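Local coordinates for protein carbohydrate binding family 6 (Clostridium thermocellum, PDB 5A8C) that probably acts as an alpha-L-arabinofuranosidase, a family 43 glycoside hydrolase with a five-bladed beta-propeller fold that hydrolyses terminal arabinofuranosyl groups from arabinose-containing saccharides, at residues A[69-74]-A[99-104]; A[239-244]-A[311-316]; A[150-155]-A[199-204]. All coordinates share one frame; numbering follows the deposited sequence.

Contact 1 of 3, residues A[69-74]-A[99-104]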
ATOM      1  N   PRO A  69     -13.015  -4.982   6.169  1.00  6.81           N
ATOM      2  CA  PRO A  69     -13.986  -5.423   5.180  1.00  7.41           C
ATOM      3  C   PRO A  69     -14.070  -4.513   3.976  1.00  6.96           C
ATOM      4  O   PRO A  69     -14.743  -4.822   2.998  1.00  7.82           O
ATOM      5  CB  PRO A  69     -15.289  -5.457   5.971  1.00  8.58           C
ATOM      6  CG  PRO A  69     -15.134  -4.352   6.973  1.00  8.98           C
ATOM      7  CD  PRO A  69     -13.685  -4.432   7.363  1.00  7.70           C
ATOM      8  N   ASP A  70     -13.501  -3.314   4.122  1.00  6.48           N
ATOM      9  CA  ASP A  70     -13.713  -2.223   3.187  1.00  6.68           C
ATOM     10  C   ASP A  70     -12.481  -1.286   3.181  1.00  6.13           C
ATOM     11  O   ASP A  70     -11.572  -1.459   3.981  1.00  6.30           O
ATOM     12  CB  ASP A  70     -15.081  -1.549   3.443  1.00  7.94           C
ATOM     13  CG  ASP A  70     -15.374  -1.164   4.862  1.00  9.25           C
ATOM     14  OD1 ASP A  70     -14.452  -1.128   5.677  1.00 10.09           O
ATOM     15  OD2 ASP A  70     -16.557  -0.825   5.123  1.00 12.19           O
ATOM     16  N   ILE A  71     -12.526  -0.342   2.237  1.00  6.61           N
ATOM     17  CA  ILE A  71     -11.441   0.604   1.970  0.80  6.48           C
ATOM     18  C   ILE A  71     -11.981   2.031   2.185  1.00  6.20           C
ATOM     19  O   ILE A  71     -12.944   2.411   1.531  1.00  7.61           O
ATOM     20  CB  ILE A  71     -10.941   0.449   0.543  0.80  6.83           C
ATOM     21  CG1 ILE A  71     -10.388  -0.905   0.290  0.80  7.84           C
ATOM     22  CG2 ILE A  71      -9.965   1.562   0.176  0.80  6.73           C
ATOM     23  CD1 ILE A  71      -9.253  -1.234   1.130  0.80  8.73           C
ATOM     24  N   THR A  72     -11.265   2.804   2.989  1.00  6.35           N
ATOM     25  CA  THR A  72     -11.573   4.207   3.259  1.00  6.90           C
ATOM     26  C   THR A  72     -10.841   5.088   2.283  1.00  6.72           C
ATOM     27  O   THR A  72      -9.698   4.792   1.935  1.00  7.50           O
ATOM     28  CB  THR A  72     -11.081   4.549   4.711  1.00  8.32           C
ATOM     29  OG1 THR A  72     -11.698   3.686   5.639  1.00 10.20           O
ATOM     30  CG2 THR A  72     -11.299   5.997   5.045  1.00  8.59           C
ATOM     31  N   CYS A  73     -11.442   6.220   1.890  1.00  6.98           N
ATOM     32  CA  CYS A  73     -10.724   7.195   1.059  1.00  6.72           C
ATOM     33  C   CYS A  73     -10.897   8.573   1.682  1.00  6.41           C
ATOM     34  O   CYS A  73     -12.027   8.983   2.039  1.00  7.39           O
ATOM     35  CB  CYS A  73     -11.306   7.214  -0.344  1.00  7.98           C
ATOM     36  SG  CYS A  73     -10.631   8.404  -1.470  1.00 10.02           S
ATOM     37  N   ILE A  74      -9.789   9.316   1.777  1.00  6.61           N
ATOM     38  CA  ILE A  74      -9.774  10.741   2.174  1.00  7.02           C
ATOM     39  C   ILE A  74      -8.992  11.494   1.103  1.00  6.87           C
ATOM     40  O   ILE A  74      -8.175  10.924   0.394  1.00  7.58           O
ATOM     41  CB  ILE A  74      -9.199  10.926   3.593  1.00  7.35           C
ATOM     42  CG1 ILE A  74      -7.712  10.622   3.670  1.00  7.68           C
ATOM     43  CG2 ILE A  74      -9.995  10.145   4.609  1.00  8.22           C
ATOM     44  CD1 ILE A  74      -7.078  10.912   5.011  1.00  8.79           C
ATOM     45  N   SER A  99     -14.167 -11.488   0.470  1.00  8.26           N
ATOM     46  CA  SER A  99     -14.754 -11.205   1.763  0.60  8.84           C
ATOM     47  C   SER A  99     -14.112 -10.014   2.473  1.00  7.45           C
ATOM     48  O   SER A  99     -14.764  -9.390   3.335  1.00  8.35           O
ATOM     49  CB  SER A  99     -14.655 -12.460   2.667  0.60  9.89           C
ATOM     50  OG  SER A  99     -15.348 -13.538   2.058  0.60 13.17           O
ATOM     51  N   VAL A 100     -12.851  -9.739   2.203  1.00  6.94           N
ATOM     52  CA  VAL A 100     -12.088  -8.700   2.904  1.00  6.83           C
ATOM     53  C   VAL A 100     -11.305  -7.903   1.865  1.00  6.80           C
ATOM     54  O   VAL A 100     -11.068  -8.395   0.750  1.00  6.89           O
ATOM     55  CB  VAL A 100     -11.206  -9.283   4.026  1.00  6.79           C
ATOM     56  CG1 VAL A 100     -11.988 -10.148   4.963  1.00  7.62           C
ATOM     57  CG2 VAL A 100     -10.030 -10.034   3.454  1.00  7.04           C
ATOM     58  N   SER A 101     -10.799  -6.747   2.278  1.00  6.34           N
ATOM     59  CA  SER A 101     -10.087  -5.875   1.351  1.00  6.06           C
ATOM     60  C   SER A 101      -8.885  -5.234   2.009  1.00  5.67           C
ATOM     61  O   SER A 101      -8.936  -4.107   2.441  1.00  7.51           O
ATOM     62  CB  SER A 101     -11.021  -4.816   0.786  1.00  6.98           C
ATOM     63  OG  SER A 101     -11.566  -3.980   1.758  1.00  7.65           O
ATOM     64  N   TRP A 102      -7.770  -5.974   2.097  1.00  5.80           N
ATOM     65  CA  TRP A 102      -6.607  -5.523   2.824  1.00  6.12           C
ATOM     66  C   TRP A 102      -5.651  -4.765   1.919  1.00  5.57           C
ATOM     67  O   TRP A 102      -5.286  -5.272   0.837  1.00  5.89           O
ATOM     68  CB  TRP A 102      -5.848  -6.748   3.406  1.00  5.92           C
ATOM     69  CG  TRP A 102      -6.601  -7.569   4.379  1.00  6.10           C
ATOM     70  CD1 TRP A 102      -7.882  -7.434   4.800  1.00  6.21           C
ATOM     71  CD2 TRP A 102      -6.069  -8.691   5.084  1.00  6.50           C
ATOM     72  NE1 TRP A 102      -8.186  -8.406   5.751  1.00  6.58           N
ATOM     73  CE2 TRP A 102      -7.070  -9.202   5.900  1.00  6.93           C
ATOM     74  CE3 TRP A 102      -4.808  -9.345   5.050  1.00  7.26           C
ATOM     75  CZ2 TRP A 102      -6.887 -10.332   6.695  1.00  7.40           C
ATOM     76  CZ3 TRP A 102      -4.659 -10.458   5.835  1.00  8.00           C
ATOM     77  CH2 TRP A 102      -5.660 -10.945   6.627  1.00  8.01           C
ATOM     78  N   ALA A 103      -5.130  -3.635   2.390  1.00  5.40           N
ATOM     79  CA  ALA A 103      -3.932  -2.985   1.851  1.00  5.08           C
ATOM     80  C   ALA A 103      -4.073  -2.605   0.383  1.00  5.17           C
ATOM     81  O   ALA A 103      -3.500  -3.229  -0.512  1.00  5.59           O
ATOM     82  CB  ALA A 103      -2.676  -3.815   2.101  1.00  6.22           C
ATOM     83  N   PRO A 104      -4.869  -1.571   0.107  1.00  5.19           N
ATOM     84  CA  PRO A 104      -5.159  -1.216  -1.278  1.00  5.82           C
ATOM     85  C   PRO A 104      -3.947  -0.710  -2.035  1.00  5.55           C
ATOM     86  O   PRO A 104      -3.012  -0.117  -1.491  1.00  6.17           O
ATOM     87  CB  PRO A 104      -6.223  -0.100  -1.118  1.00  7.25           C
ATOM     88  CG  PRO A 104      -5.897   0.525   0.210  1.00  7.79           C
ATOM     89  CD  PRO A 104      -5.466  -0.636   1.066  1.00  6.16           C
TER
HETATM   90  O   HOH W   1     -16.379  -7.080   2.984  1.00  8.91           O
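Pro-69 meets Val-100 backbone to backbone, CA to CA at 4.4 Å, while its CB points away from the opposing segment. A water bridges Pro-69 O and Ser-99 O, donating to each at 2.8 Å, although more acceptors are in reach than it has protons. The line from Pro-69 to Ile-71 and the line from Ser-99 to Pro-104 are 24° apart in direction, yet no direct hydrogen bond links the two segments.

At Asp-70 the backbone is the touching surface, since CB points away from segment 99-104. Ser-101 OG presses against it, 3.1 Å from Asp-70 CA. The hydroxyl is equally near Asp-70 N, but the angle is too poor for a hydrogen bond. OG lies between the backbone N and carbonyl carbon of Ser-101 (chi1 61°), which, with CB pointing toward the strand, brings it against the Asp-70 backbone. So small a side chain suits two backbones this close.

Ile-71, in the conformer described, one of two modelled, points toward the loop and carries the apolar part. Its CG1 is 3.6 Å from Ser-101 OG, and its CD1 reaches the proline ring, 3.8 Å from Pro-104 CD. CB and CG of that ring lie almost as near, the side chains sliding past each other in opposite directions. A compact ring offers isoleucine a smooth apolar wall. The side chain of Pro-104 is about 6 Å from the bound calcium ion. Ser-101 O, buried beside the methyl, has no hydrogen-bond partner in the model.

The contact joins strand 70-76, flanked in its propeller blade by strands 48-56 and 83-90, to the connection that turns a corner at Ala-103 and enters strand 104-109, with Ser-101 touching Tyr-117 and Pro-104 touching Leu-115 of strand 112-118.

Contact 2 of 3, residues A[239-244]-A[311-316]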
ATOM      1  N   TYR A 239      14.318  -0.314   1.389  1.00  6.23           N
ATOM      2  CA  TYR A 239      14.210  -0.235  -0.055  1.00  6.40           C
ATOM      3  C   TYR A 239      15.485  -0.654  -0.760  1.00  6.66           C
ATOM      4  O   TYR A 239      16.580  -0.697  -0.199  1.00  6.97           O
ATOM      5  CB  TYR A 239      13.776   1.172  -0.526  1.00  6.50           C
ATOM      6  CG  TYR A 239      14.872   2.221  -0.532  1.00  6.84           C
ATOM      7  CD1 TYR A 239      15.472   2.638   0.666  1.00  7.62           C
ATOM      8  CD2 TYR A 239      15.322   2.789  -1.697  1.00  6.91           C
ATOM      9  CE1 TYR A 239      16.477   3.572   0.665  1.00  7.84           C
ATOM     10  CE2 TYR A 239      16.338   3.737  -1.714  1.00  7.86           C
ATOM     11  CZ  TYR A 239      16.883   4.146  -0.512  1.00  7.69           C
ATOM     12  OH  TYR A 239      17.923   5.051  -0.559  1.00  8.98           O
ATOM     13  N   MET A 240      15.258  -0.916  -2.051  1.00  6.85           N
ATOM     14  CA  MET A 240      16.284  -1.245  -3.029  1.00  6.93           C
ATOM     15  C   MET A 240      16.119  -0.376  -4.255  1.00  6.43           C
ATOM     16  O   MET A 240      15.006   0.097  -4.528  1.00  7.12           O
ATOM     17  CB  MET A 240      16.190  -2.700  -3.466  1.00  7.83           C
ATOM     18  CG  MET A 240      16.076  -3.728  -2.366  1.00  8.81           C
ATOM     19  SD  MET A 240      16.162  -5.432  -2.950  1.00 10.11           S
ATOM     20  CE  MET A 240      14.775  -5.592  -3.945  1.00 10.96           C
ATOM     21  N   MET A 241      17.174  -0.224  -5.045  1.00  6.74           N
ATOM     22  CA  MET A 241      17.132   0.518  -6.297  1.00  6.97           C
ATOM     23  C   MET A 241      17.663  -0.329  -7.430  1.00  7.29           C
ATOM     24  O   MET A 241      18.571  -1.166  -7.232  1.00  8.04           O
ATOM     25  CB  MET A 241      17.975   1.798  -6.216  1.00  8.07           C
ATOM     26  CG  MET A 241      17.367   2.843  -5.307  1.00  8.35           C
ATOM     27  SD  MET A 241      18.449   4.244  -4.957  1.00  9.56           S
ATOM     28  CE  MET A 241      18.470   5.019  -6.548  1.00 10.73           C
ATOM     29  N   SER A 242      17.168  -0.043  -8.646  1.00  7.14           N
ATOM     30  CA  SER A 242      17.637  -0.730  -9.853  1.00  7.63           C
ATOM     31  C   SER A 242      17.490   0.173 -11.049  1.00  8.11           C
ATOM     32  O   SER A 242      16.663   1.095 -11.062  1.00  8.30           O
ATOM     33  CB  SER A 242      16.813  -1.981 -10.098  1.00  7.88           C
ATOM     34  OG  SER A 242      17.325  -2.664 -11.256  1.00  8.27           O
ATOM     35  N   ASP A 243      18.213  -0.144 -12.117  1.00  8.45           N
ATOM     36  CA  ASP A 243      17.973   0.409 -13.448  1.00  9.36           C
ATOM     37  C   ASP A 243      16.849  -0.305 -14.193  1.00  8.11           C
ATOM     38  O   ASP A 243      16.460   0.172 -15.283  1.00  8.69           O
ATOM     39  CB  ASP A 243      19.254   0.328 -14.286  1.00 11.32           C
ATOM     40  CG  ASP A 243      20.351   1.168 -13.775  1.00 13.74           C
ATOM     41  OD1 ASP A 243      20.089   2.240 -13.244  1.00 15.29           O
ATOM     42  OD2 ASP A 243      21.530   0.824 -14.001  1.00 21.25           O
ATOM     43  N   LYS A 244      16.327  -1.395 -13.644  1.00  7.83           N
ATOM     44  CA  LYS A 244      15.320  -2.241 -14.299  1.00  8.16           C
ATOM     45  C   LYS A 244      14.166  -2.475 -13.326  1.00  7.24           C
ATOM     46  O   LYS A 244      14.340  -2.414 -12.125  1.00  7.90           O
ATOM     47  CB  LYS A 244      15.937  -3.584 -14.708  1.00  9.09           C
ATOM     48  CG  LYS A 244      17.093  -3.493 -15.707  1.00 10.48           C
ATOM     49  CD  LYS A 244      17.829  -4.803 -15.918  1.00 10.27           C
ATOM     50  CE  LYS A 244      18.629  -5.295 -14.714  1.00  9.74           C
ATOM     51  NZ  LYS A 244      19.106  -6.665 -14.916  1.00 11.95           N
ATOM     52  N   ASP A 311      22.545  11.589  -4.988  1.00 17.80           N
ATOM     53  CA  ASP A 311      22.843  10.338  -5.717  1.00 19.51           C
ATOM     54  C   ASP A 311      21.564   9.511  -6.014  1.00 17.48           C
ATOM     55  O   ASP A 311      21.648   8.383  -6.516  1.00 21.12           O
ATOM     56  CB  ASP A 311      23.883   9.492  -4.963  1.00 21.36           C
ATOM     57  CG  ASP A 311      23.394   8.933  -3.646  1.00 18.99           C
ATOM     58  OD1 ASP A 311      22.235   9.195  -3.275  1.00 17.67           O
ATOM     59  OD2 ASP A 311      24.208   8.298  -2.931  1.00 25.31           O
ATOM     60  N   GLY A 312      20.386  10.036  -5.665  1.00 14.19           N
ATOM     61  CA  GLY A 312      19.133   9.366  -5.906  1.00 13.39           C
ATOM     62  C   GLY A 312      18.649   8.487  -4.787  1.00 10.63           C
ATOM     63  O   GLY A 312      17.517   8.000  -4.845  1.00 11.14           O
ATOM     64  N   THR A 313      19.495   8.214  -3.795  1.00  9.96           N
ATOM     65  CA  THR A 313      19.018   7.515  -2.617  1.00  9.34           C
ATOM     66  C   THR A 313      18.011   8.426  -1.902  1.00  9.29           C
ATOM     67  O   THR A 313      17.907   9.640  -2.140  1.00  9.68           O
ATOM     68  CB  THR A 313      20.155   7.088  -1.703  1.00 10.93           C
ATOM     69  OG1 THR A 313      20.922   8.209  -1.291  1.00 11.62           O
ATOM     70  CG2 THR A 313      21.051   6.083  -2.433  1.00 12.19           C
ATOM     71  N   ILE A 314      17.225   7.788  -1.041  1.00  9.39           N
ATOM     72  CA  ILE A 314      16.176   8.459  -0.268  1.00  9.73           C
ATOM     73  C   ILE A 314      16.683   8.721   1.142  1.00  9.94           C
ATOM     74  O   ILE A 314      17.161   7.807   1.821  1.00 11.60           O
ATOM     75  CB  ILE A 314      14.887   7.614  -0.258  1.00  9.15           C
ATOM     76  CG1 ILE A 314      14.353   7.484  -1.671  1.00 10.18           C
ATOM     77  CG2 ILE A 314      13.866   8.239   0.685  1.00  9.26           C
ATOM     78  CD1 ILE A 314      13.222   6.499  -1.816  1.00 11.02           C
ATOM     79  N   LYS A 315      16.561   9.971   1.598  1.00 10.37           N
ATOM     80  CA  LYS A 315      16.897  10.277   3.003  0.50 11.90           C
ATOM     81  C   LYS A 315      15.868   9.668   3.910  1.00 10.64           C
ATOM     82  O   LYS A 315      14.690   9.640   3.624  1.00 11.69           O
ATOM     83  CB  LYS A 315      16.877  11.763   3.331  0.50 13.76           C
ATOM     84  CG  LYS A 315      17.948  12.541   2.640  0.50 15.62           C
ATOM     85  CD  LYS A 315      17.956  14.001   3.091  0.50 17.73           C
ATOM     86  CE  LYS A 315      18.037  14.989   1.914  0.50 22.57           C
ATOM     87  NZ  LYS A 315      17.623  16.415   2.169  0.50 24.51           N
ATOM     88  N   GLN A 316      16.331   9.176   5.031  1.00 10.54           N
ATOM     89  CA  GLN A 316      15.392   8.624   5.984  1.00 10.69           C
ATOM     90  C   GLN A 316      14.372   9.708   6.419  1.00  9.40           C
ATOM     91  O   GLN A 316      14.739  10.821   6.777  1.00  9.21           O
ATOM     92  CB  GLN A 316      16.119   8.066   7.189  1.00 11.89           C
ATOM     93  CG  GLN A 316      15.180   7.366   8.158  1.00 12.86           C
ATOM     94  CD  GLN A 316      15.940   6.586   9.137  1.00 17.20           C
ATOM     95  OE1 GLN A 316      16.908   5.847   8.821  1.00 23.60           O
ATOM     96  NE2 GLN A 316      15.538   6.737  10.356  1.00 21.56           N
TER
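Tyr-239 and Met-241, on one face of a strand in a four-stranded propeller blade, receive the loop 311-316, which begins with an Asx turn. In that turn Asp-311 OD1 accepts two bonds from Thr-313. The backbone Thr-313 N approaches OD1 from above the carboxylate plane at 3.0 Å, and Thr-313 OG1 donates to the syn lone pair of OD1 at 2.6 Å. Gly-312 sits in the turn at a positive phi of 91°, where a beta carbon would jam against the carbonyl oxygen of Asp-311.

The turn presents its next amide to the strand. Ile-314 N donates to Tyr-239 OH over 2.9 Å, nearly straight at 169°, so the phenol satisfies a backbone N-H of a loop that is neither helix nor clear strand. A tyrosine suits the place because its long ring carries the hydroxyl from the sheet to the loop. Tyr-239 OH also lies 3.2 Å from Thr-313 CB, the two side chains crossing at about a right angle. Over one ring face sits Ile-314 CD1, 4.1 Å above the plane and offset toward the rim.

Met-241 fills the adjoining place with a flexible chain. Its chi3 of 70° turns the terminal CE out of line with the chain, and CE rests 3.6 Å from Gly-312 O, while SD is 4.1 Å from Thr-313 CG2.

Strand 237-242 runs between strands 221-228 and 250-256. Tyr-223 of the former hydrogen-bonds to Gly-312 O and touches both Met-241 and Ile-314, while Lys-252 of the latter touches Tyr-239 and Met-241.

Contact 3 of 3, residues A[150-155]-A[199-204]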
ATOM      1  N   PRO A 150       0.239 -18.714 -12.870  1.00 13.16           N
ATOM      2  CA  PRO A 150       1.559 -19.226 -13.245  1.00 13.63           C
ATOM      3  C   PRO A 150       2.681 -18.366 -12.720  1.00 12.54           C
ATOM      4  O   PRO A 150       2.596 -17.114 -12.771  1.00 12.57           O
ATOM      5  CB  PRO A 150       1.501 -19.261 -14.778  1.00 16.56           C
ATOM      6  CG  PRO A 150       0.035 -19.503 -15.055  1.00 20.08           C
ATOM      7  CD  PRO A 150      -0.634 -18.580 -14.041  1.00 16.03           C
ATOM      8  N   GLY A 151       3.682 -19.032 -12.130  1.00 12.62           N
ATOM      9  CA  GLY A 151       4.857 -18.361 -11.596  1.00 13.00           C
ATOM     10  C   GLY A 151       4.757 -18.006 -10.131  1.00 12.79           C
ATOM     11  O   GLY A 151       5.764 -17.590  -9.538  1.00 14.79           O
ATOM     12  N   VAL A 152       3.586 -18.143  -9.534  1.00 11.86           N
ATOM     13  CA  VAL A 152       3.491 -17.908  -8.098  1.00 12.46           C
ATOM     14  C   VAL A 152       4.137 -19.015  -7.296  1.00 13.29           C
ATOM     15  O   VAL A 152       5.123 -18.813  -6.562  1.00 13.78           O
ATOM     16  CB  VAL A 152       2.054 -17.665  -7.651  1.00 12.73           C
ATOM     17  CG1 VAL A 152       1.955 -17.575  -6.153  1.00 15.08           C
ATOM     18  CG2 VAL A 152       1.547 -16.374  -8.277  1.00 13.57           C
ATOM     19  N   GLN A 153       3.629 -20.220  -7.493  1.00 14.44           N
ATOM     20  CA  GLN A 153       4.177 -21.392  -6.812  1.00 15.57           C
ATOM     21  C   GLN A 153       5.353 -21.894  -7.619  1.00 16.68           C
ATOM     22  O   GLN A 153       5.362 -21.688  -8.811  1.00 21.05           O
ATOM     23  CB  GLN A 153       3.101 -22.495  -6.663  1.00 18.40           C
ATOM     24  CG  GLN A 153       1.946 -22.020  -5.808  1.00 22.49           C
ATOM     25  CD  GLN A 153       1.038 -23.124  -5.349  1.00 24.71           C
ATOM     26  OE1 GLN A 153       1.381 -23.889  -4.435  1.00 33.85           O
ATOM     27  NE2 GLN A 153      -0.137 -23.211  -5.964  1.00 27.25           N
ATOM     28  N   PRO A 154       6.323 -22.604  -7.007  1.00 17.01           N
ATOM     29  CA  PRO A 154       6.392 -22.925  -5.566  1.00 15.73           C
ATOM     30  C   PRO A 154       6.688 -21.735  -4.700  1.00 14.04           C
ATOM     31  O   PRO A 154       7.415 -20.812  -5.086  1.00 14.38           O
ATOM     32  CB  PRO A 154       7.536 -23.941  -5.451  1.00 18.23           C
ATOM     33  CG  PRO A 154       8.282 -23.833  -6.724  1.00 22.32           C
ATOM     34  CD  PRO A 154       7.395 -23.260  -7.770  1.00 20.06           C
ATOM     35  N   ALA A 155       6.063 -21.714  -3.537  1.00 16.06           N
ATOM     36  CA  ALA A 155       6.333 -20.688  -2.621  1.00 20.98           C
ATOM     37  C   ALA A 155       6.179 -21.379  -1.237  1.00 22.55           C
ATOM     38  O   ALA A 155       5.319 -22.213  -1.019  1.00 27.12           O
ATOM     39  CB  ALA A 155       5.385 -19.532  -2.861  1.00 19.03           C
ATOM     40  N   GLY A 199       1.219 -13.252 -19.103  1.00 11.38           N
ATOM     41  CA  GLY A 199       2.380 -14.092 -18.815  1.00 11.90           C
ATOM     42  C   GLY A 199       2.351 -14.610 -17.405  1.00 12.35           C
ATOM     43  O   GLY A 199       1.317 -14.657 -16.726  1.00 14.00           O
ATOM     44  N   SER A 200       3.516 -14.970 -16.938  1.00 11.77           N
ATOM     45  CA  SER A 200       3.721 -15.587 -15.644  0.80 11.98           C
ATOM     46  C   SER A 200       4.324 -14.570 -14.643  1.00 10.04           C
ATOM     47  O   SER A 200       5.028 -13.644 -15.023  1.00 11.18           O
ATOM     48  CB  SER A 200       4.645 -16.776 -15.798  0.80 14.00           C
ATOM     49  OG  SER A 200       4.009 -17.765 -16.603  0.80 18.28           O
ATOM     50  N   ALA A 201       4.069 -14.839 -13.384  1.00  9.72           N
ATOM     51  CA  ALA A 201       4.761 -14.095 -12.324  1.00  9.31           C
ATOM     52  C   ALA A 201       6.229 -14.531 -12.306  1.00  9.30           C
ATOM     53  O   ALA A 201       6.590 -15.644 -12.705  1.00 11.80           O
ATOM     54  CB  ALA A 201       4.110 -14.361 -10.983  1.00  9.21           C
ATOM     55  N   MET A 202       7.046 -13.621 -11.837  1.00  8.33           N
ATOM     56  CA  MET A 202       8.426 -13.915 -11.611  0.80  9.39           C
ATOM     57  C   MET A 202       8.787 -13.580 -10.169  1.00  8.10           C
ATOM     58  O   MET A 202       8.074 -12.841  -9.478  1.00  9.58           O
ATOM     59  CB  MET A 202       9.289 -13.340 -12.643  0.80 12.45           C
ATOM     60  CG  MET A 202       9.436 -11.956 -12.426  0.80 12.40           C
ATOM     61  SD  MET A 202      10.520 -11.005 -13.521  0.80 20.43           S
ATOM     62  CE  MET A 202       9.385 -11.010 -14.841  0.80 11.43           C
ATOM     63  N   THR A 203       9.905 -14.128  -9.711  1.00  7.63           N
ATOM     64  CA  THR A 203      10.358 -13.933  -8.353  0.70  7.62           C
ATOM     65  C   THR A 203      11.348 -12.827  -8.229  1.00  7.31           C
ATOM     66  O   THR A 203      12.161 -12.568  -9.124  1.00  8.03           O
ATOM     67  CB  THR A 203      11.021 -15.222  -7.847  0.70  8.10           C
ATOM     68  OG1 THR A 203      12.216 -15.576  -8.526  0.70 15.19           O
ATOM     69  CG2 THR A 203       9.949 -16.236  -7.822  0.70  5.22           C
ATOM     70  N   MET A 204      11.204 -12.096  -7.077  1.00  7.79           N
ATOM     71  CA  MET A 204      12.210 -11.123  -6.659  1.00  7.48           C
ATOM     72  C   MET A 204      12.646 -11.450  -5.256  1.00  7.62           C
ATOM     73  O   MET A 204      12.005 -12.204  -4.537  1.00  8.88           O
ATOM     74  CB  MET A 204      11.664  -9.680  -6.726  1.00  8.08           C
ATOM     75  CG  MET A 204      11.342  -9.202  -8.099  1.00  8.88           C
ATOM     76  SD  MET A 204      10.537  -7.615  -8.186  1.00 10.47           S
ATOM     77  CE  MET A 204      11.737  -6.585  -7.345  1.00 13.93           C
TER
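Ser-200 lies alongside Pro-150, and its short side chain can be followed in two steps, in the conformer described, one of two modelled. CB is 3.7 Å from Pro-150 O. OG, anti to the carbonyl carbon (chi1 -65°), then comes 3.4 Å from Pro-150 CB.

The main bond is made by the backbone one residue further on. Ala-201 N donates to Pro-150 O over 2.8 Å at an N-H...O angle of 164°, the donor being tilted from the carbonyl plane. Ser-200 CA adds a bent CA-H...O contact to the same oxygen.

Gly-151 then passes close to the strand, its CA giving a straighter CA-H...O contact to Ala-201 O at 3.4 Å. A CB here would point toward the strand and clash with Ala-201 O, and at this positive phi it would also jam against Pro-150 O; glycine avoids both. Pro-150 and Gly-151 also have the backbone angles of the two central residues of a type II turn, a pairing well suited to proline followed by glycine. Ala-201, small enough to let the loop approach, turns its CB toward it, 3.8 Å from Gly-151 C and 4.2 Å from Val-152 CG2.

Met-202 and Met-204 make backbone hydrogen bonds with Val-187 and Ile-185 of strand 185-190, respectively, whereas Ala-201 bonds to the loop. The arrangement is thus a proline-glycine turn taking a backbone N-H of strand 200-204 in a propeller blade.

Overall arrangement
From the N terminus the contacts follow one another in the order contact 1, contact 3, contact 2, each closing before the next opens, so none nests or crosses. Contact 1 closes the short excursion through strand 83-90 and helix 91-94, joining the first blade to the approach of strand 104-109. Contact 3 closes a loop containing strands 164-167, 173-178, 185-190 and 197-198. Contact 2 ties the next blade, 212-256, to the chain's final stretch, enclosing strands 250-256, 270-274, 277-284 and 300-306 and helix 286-291. Contacts 1 and 2 lie on opposite sides of the chain's centre, about 29 Å between centres; contacts 2 and 3 come within about 5 Å at their nearest atoms.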